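Local coordinates for putative exported protein (Bacteroides fragilis, PDB 3FZX), which is of unknown function but binds calcium and has a YmcC-like barrel fold related to LolA and LolB, consistent with a role in lipid binding outside the cytoplasm, at residues V70-M82 with Y100-F112. Residues are numbered along the deposited sequence; the frame is centred on the assembly and turned at random.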
loop_
_atom_site.group_PDB
_atom_site.type_symbol
_atom_site.label_atom_id
_atom_site.label_comp_id
_atom_site.label_asym_id
_atom_site.label_seq_id
_atom_site.Cartn_x
_atom_site.Cartn_y
_atom_site.Cartn_z
ATOM N N VAL A 70 -6.622 -1.982 5.168
ATOM C CA VAL A 70 -6.539 -0.750 5.924
ATOM C C VAL A 70 -7.262 0.409 5.257
ATOM O O VAL A 70 -7.232 0.551 4.037
ATOM C CB VAL A 70 -5.061 -0.410 6.185
ATOM C CG1 VAL A 70 -4.915 0.941 6.868
ATOM C CG2 VAL A 70 -4.456 -1.520 7.036
ATOM N N ALA A 71 -7.944 1.206 6.086
ATOM C CA ALA A 71 -8.574 2.461 5.682
ATOM C C ALA A 71 -7.923 3.509 6.583
ATOM O O ALA A 71 -7.673 3.227 7.767
ATOM C CB ALA A 71 -10.057 2.439 5.934
ATOM N N ARG A 72 -7.654 4.701 6.039
ATOM C CA ARG A 72 -6.994 5.741 6.790
ATOM C C ARG A 72 -7.221 7.175 6.338
ATOM O O ARG A 72 -7.446 7.451 5.167
ATOM C CB ARG A 72 -5.471 5.516 6.856
ATOM C CG ARG A 72 -4.736 5.682 5.554
ATOM C CD ARG A 72 -3.201 5.865 5.681
ATOM N NE ARG A 72 -2.527 4.818 6.442
ATOM C CZ ARG A 72 -1.225 4.531 6.371
ATOM N NH1 ARG A 72 -0.421 5.139 5.504
ATOM N NH2 ARG A 72 -0.721 3.579 7.151
ATOM N N CYS A 73 -7.080 8.059 7.321
ATOM C CA CYS A 73 -7.120 9.488 7.156
ATOM C C CYS A 73 -5.748 9.981 7.561
ATOM O O CYS A 73 -5.273 9.674 8.641
ATOM C CB CYS A 73 -8.165 10.087 8.107
ATOM S SG CYS A 73 -9.105 11.329 7.349
ATOM N N SER A 74 -5.100 10.703 6.672
ATOM C CA SER A 74 -3.854 11.360 6.981
ATOM C C SER A 74 -3.909 12.806 6.468
ATOM O O SER A 74 -4.128 13.055 5.282
ATOM C CB SER A 74 -2.691 10.631 6.376
ATOM O OG SER A 74 -1.542 11.395 6.660
ATOM N N ASP A 75 -3.702 13.745 7.384
ATOM C CA ASP A 75 -3.934 15.164 7.141
ATOM C C ASP A 75 -5.392 15.276 6.718
ATOM O O ASP A 75 -6.269 14.710 7.402
ATOM C CB ASP A 75 -2.907 15.761 6.164
ATOM C CG ASP A 75 -1.522 15.945 6.809
ATOM O OD1 ASP A 75 -1.422 15.984 8.065
ATOM O OD2 ASP A 75 -0.528 16.066 6.052
ATOM N N GLY A 76 -5.705 15.936 5.620
ATOM C CA GLY A 76 -7.113 16.001 5.240
ATOM C C GLY A 76 -7.605 14.815 4.434
ATOM O O GLY A 76 -8.808 14.727 4.178
ATOM N N ASN A 77 -6.711 13.873 4.105
ATOM C CA ASN A 77 -6.939 12.905 3.024
ATOM C C ASN A 77 -7.193 11.460 3.395
ATOM O O ASN A 77 -6.398 10.810 4.095
ATOM C CB ASN A 77 -5.770 13.005 2.051
ATOM C CG ASN A 77 -5.404 14.469 1.765
ATOM O OD1 ASN A 77 -6.282 15.344 1.725
ATOM N ND2 ASN A 77 -4.115 14.748 1.632
ATOM N N PHE A 78 -8.313 10.945 2.895
ATOM C CA PHE A 78 -8.689 9.573 3.140
ATOM C C PHE A 78 -8.175 8.681 2.033
ATOM O O PHE A 78 -8.343 8.994 0.864
ATOM C CB PHE A 78 -10.206 9.421 3.223
ATOM C CG PHE A 78 -10.647 8.000 3.414
ATOM C CD1 PHE A 78 -10.754 7.465 4.668
ATOM C CD2 PHE A 78 -10.916 7.192 2.320
ATOM C CE1 PHE A 78 -11.133 6.142 4.846
ATOM C CE2 PHE A 78 -11.291 5.867 2.489
ATOM C CZ PHE A 78 -11.415 5.352 3.739
ATOM N N SER A 79 -7.584 7.541 2.392
ATOM C CA SER A 79 -7.223 6.545 1.393
ATOM C C SER A 79 -7.459 5.154 1.936
ATOM O O SER A 79 -7.686 4.986 3.144
ATOM C CB SER A 79 -5.768 6.725 0.935
ATOM O OG SER A 79 -4.821 6.538 1.983
HETATM N N MSE A 80 -7.467 4.155 1.052
HETATM C CA MSE A 80 -7.632 2.778 1.487
HETATM C C MSE A 80 -7.157 1.752 0.472
HETATM O O MSE A 80 -6.972 2.045 -0.707
HETATM C CB MSE A 80 -9.088 2.470 1.894
HETATM C CG MSE A 80 -10.084 2.461 0.745
HETATM SE SE MSE A 80 -11.932 2.023 1.418
HETATM C CE MSE A 80 -12.895 2.784 -0.124
ATOM N N SER A 81 -6.960 0.538 0.972
ATOM C CA SER A 81 -6.671 -0.626 0.149
ATOM C C SER A 81 -7.725 -0.821 -0.918
ATOM O O SER A 81 -8.902 -0.481 -0.729
ATOM C CB SER A 81 -6.665 -1.888 1.013
ATOM O OG SER A 81 -5.705 -1.768 2.020
HETATM N N MSE A 82 -7.305 -1.424 -2.023
HETATM C CA MSE A 82 -8.139 -1.561 -3.209
HETATM C C MSE A 82 -8.967 -2.854 -3.233
HETATM O O MSE A 82 -9.457 -3.254 -4.284
HETATM C CB MSE A 82 -7.238 -1.471 -4.451
HETATM C CG MSE A 82 -6.639 -0.103 -4.680
HETATM SE SE MSE A 82 -5.383 -0.222 -6.167
HETATM C CE MSE A 82 -6.703 -0.489 -7.641
ATOM N N TYR A 100 -3.044 -14.199 -2.883
ATOM C CA TYR A 100 -2.717 -12.993 -2.153
ATOM C C TYR A 100 -2.826 -11.847 -3.102
ATOM O O TYR A 100 -2.836 -12.024 -4.312
ATOM C CB TYR A 100 -1.287 -13.085 -1.607
ATOM C CG TYR A 100 -1.224 -14.169 -0.571
ATOM C CD1 TYR A 100 -1.647 -13.929 0.747
ATOM C CD2 TYR A 100 -0.839 -15.457 -0.911
ATOM C CE1 TYR A 100 -1.635 -14.934 1.712
ATOM C CE2 TYR A 100 -0.818 -16.475 0.058
ATOM C CZ TYR A 100 -1.220 -16.202 1.354
ATOM O OH TYR A 100 -1.210 -17.196 2.288
HETATM N N MSE A 101 -2.909 -10.660 -2.545
HETATM C CA MSE A 101 -3.075 -9.471 -3.344
HETATM C C MSE A 101 -2.344 -8.289 -2.720
HETATM O O MSE A 101 -2.132 -8.249 -1.514
HETATM C CB MSE A 101 -4.549 -9.192 -3.565
HETATM C CG MSE A 101 -5.344 -9.110 -2.323
HETATM SE SE MSE A 101 -7.239 -8.976 -2.741
HETATM C CE MSE A 101 -7.767 -10.873 -2.638
HETATM N N MSE A 102 -1.882 -7.390 -3.585
HETATM C CA MSE A 102 -1.184 -6.181 -3.170
HETATM C C MSE A 102 -1.615 -5.067 -4.120
HETATM O O MSE A 102 -1.697 -5.272 -5.330
HETATM C CB MSE A 102 0.331 -6.357 -3.259
HETATM C CG MSE A 102 0.934 -7.493 -2.422
HETATM SE SE MSE A 102 1.415 -7.044 -0.575
HETATM C CE MSE A 102 -0.358 -6.778 0.235
ATOM N N GLY A 103 -1.877 -3.896 -3.563
ATOM C CA GLY A 103 -2.234 -2.735 -4.332
ATOM C C GLY A 103 -1.796 -1.475 -3.633
ATOM O O GLY A 103 -1.337 -1.507 -2.511
ATOM N N ASP A 104 -1.949 -0.355 -4.318
ATOM C CA ASP A 104 -1.768 0.953 -3.714
ATOM C C ASP A 104 -2.872 1.218 -2.710
ATOM O O ASP A 104 -3.940 0.586 -2.762
ATOM C CB ASP A 104 -1.890 2.029 -4.792
ATOM C CG ASP A 104 -0.848 1.874 -5.868
ATOM O OD1 ASP A 104 0.296 2.329 -5.602
ATOM O OD2 ASP A 104 -1.175 1.258 -6.929
ATOM N N LEU A 105 -2.607 2.143 -1.788
ATOM C CA LEU A 105 -3.678 2.723 -1.000
ATOM C C LEU A 105 -4.218 3.769 -1.978
ATOM O O LEU A 105 -3.466 4.585 -2.483
ATOM C CB LEU A 105 -3.165 3.377 0.287
ATOM C CG LEU A 105 -2.540 2.476 1.336
ATOM C CD1 LEU A 105 -2.027 3.313 2.490
ATOM C CD2 LEU A 105 -3.561 1.442 1.798
HETATM N N MSE A 106 -5.506 3.711 -2.275
HETATM C CA MSE A 106 -6.130 4.637 -3.193
HETATM C C MSE A 106 -6.959 5.697 -2.440
HETATM O O MSE A 106 -7.713 5.377 -1.517
HETATM C CB MSE A 106 -7.038 3.850 -4.133
HETATM C CG MSE A 106 -7.614 4.677 -5.241
HETATM SE SE MSE A 106 -8.105 3.477 -6.727
HETATM C CE MSE A 106 -9.671 2.842 -5.997
ATOM N N ASN A 107 -6.865 6.933 -2.902
ATOM C CA ASN A 107 -7.503 8.075 -2.249
ATOM C C ASN A 107 -8.974 8.266 -2.656
ATOM O O ASN A 107 -9.362 7.923 -3.772
ATOM C CB ASN A 107 -6.707 9.349 -2.536
ATOM C CG ASN A 107 -6.894 9.829 -3.971
ATOM O OD1 ASN A 107 -6.724 9.064 -4.938
ATOM N ND2 ASN A 107 -7.308 11.063 -4.116
ATOM N N TYR A 108 -9.788 8.777 -1.734
ATOM C CA TYR A 108 -11.192 9.052 -2.007
ATOM C C TYR A 108 -11.477 10.457 -1.538
ATOM O O TYR A 108 -11.616 10.687 -0.345
ATOM C CB TYR A 108 -12.113 8.037 -1.311
ATOM C CG TYR A 108 -12.101 6.715 -2.009
ATOM C CD1 TYR A 108 -11.048 5.817 -1.829
ATOM C CD2 TYR A 108 -13.109 6.381 -2.905
ATOM C CE1 TYR A 108 -11.008 4.610 -2.510
ATOM C CE2 TYR A 108 -13.085 5.184 -3.587
ATOM C CZ TYR A 108 -12.031 4.297 -3.397
ATOM O OH TYR A 108 -12.011 3.101 -4.087
ATOM N N PRO A 109 -11.540 11.418 -2.475
ATOM C CA PRO A 109 -11.817 12.781 -2.073
ATOM C C PRO A 109 -13.180 12.978 -1.442
ATOM O O PRO A 109 -14.148 12.228 -1.691
ATOM C CB PRO A 109 -11.741 13.583 -3.368
ATOM C CG PRO A 109 -11.307 12.682 -4.424
ATOM C CD PRO A 109 -11.369 11.277 -3.928
ATOM N N ASP A 110 -13.232 14.024 -0.636
ATOM C CA ASP A 110 -14.406 14.416 0.109
ATOM C C ASP A 110 -15.130 15.506 -0.677
ATOM O O ASP A 110 -14.873 16.697 -0.491
ATOM C CB ASP A 110 -13.952 14.918 1.480
ATOM C CG ASP A 110 -15.088 15.334 2.369
ATOM O OD1 ASP A 110 -16.267 15.274 1.935
ATOM O OD2 ASP A 110 -14.773 15.702 3.519
ATOM N N ALA A 111 -16.010 15.079 -1.576
ATOM C CA ALA A 111 -16.842 15.980 -2.391
ATOM C C ALA A 111 -17.744 16.814 -1.505
ATOM O O ALA A 111 -17.969 18.006 -1.750
ATOM C CB ALA A 111 -17.698 15.173 -3.358
ATOM N N PHE A 112 -18.217 16.160 -0.449
ATOM C CA PHE A 112 -19.218 16.698 0.472
ATOM C C PHE A 112 -18.712 17.912 1.220
ATOM O O PHE A 112 -19.514 18.750 1.593
ATOM C CB PHE A 112 -19.694 15.627 1.481
ATOM C CG PHE A 112 -20.069 14.278 0.857
ATOM C CD1 PHE A 112 -21.285 14.103 0.193
ATOM C CD2 PHE A 112 -19.210 13.167 0.982
ATOM C CE1 PHE A 112 -21.640 12.835 -0.365
ATOM C CE2 PHE A 112 -19.566 11.891 0.423
ATOM C CZ PHE A 112 -20.784 11.737 -0.241
HETATM O O HOH W 1 -10.274 12.286 1.321
HETATM O O HOH W 2 -4.663 -1.736 -2.408
#
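Arg72 reaches over strand 77-81 to Leu105, whose CD1 lies over one face of the guanidinium, 3.9 Å from Arg72 NH1. Arg72 NE forms a salt bridge with Glu49, while NH1 and NH2 hydrogen-bond Thr128 O and Met102 O of the second subunit. A type II' turn from Ser74 to Asn77 leads into strand 77-81, antiparallel to residues 105-107. Phe78 O accepts a 3.0 Å hydrogen bond from Tyr108 N, and a water links Phe78 N to Tyr108 O. The Phe78 ring edge meets Tyr108 CB. Ser79 pairs with Asn107 at a non-hydrogen-bonded site. Met80 and Met106 exchange two backbone hydrogen bonds; Met106 N to Met80 O is 2.7 Å. CG of selenomethionine Met80 lies between backbone N and carbonyl carbon (chi1 69°); the extended chain then sets CE over one Tyr108 ring face, 3.8 Å from the centroid, in a CH-pi contact. Tyr108 OH hydrogen-bonds Glu187. Leu105 CD2 packs 3.6 Å from Ser81 N. Met82 CG touches Met106 CB at 4.0 Å, and a second water joins Met82 N to Asp104 O. In the antiparallel barrel, strands 63-74 and 127-133 flank this pair, Met82 and Met106 touch strand 136-158, and the second subunit meets Arg72.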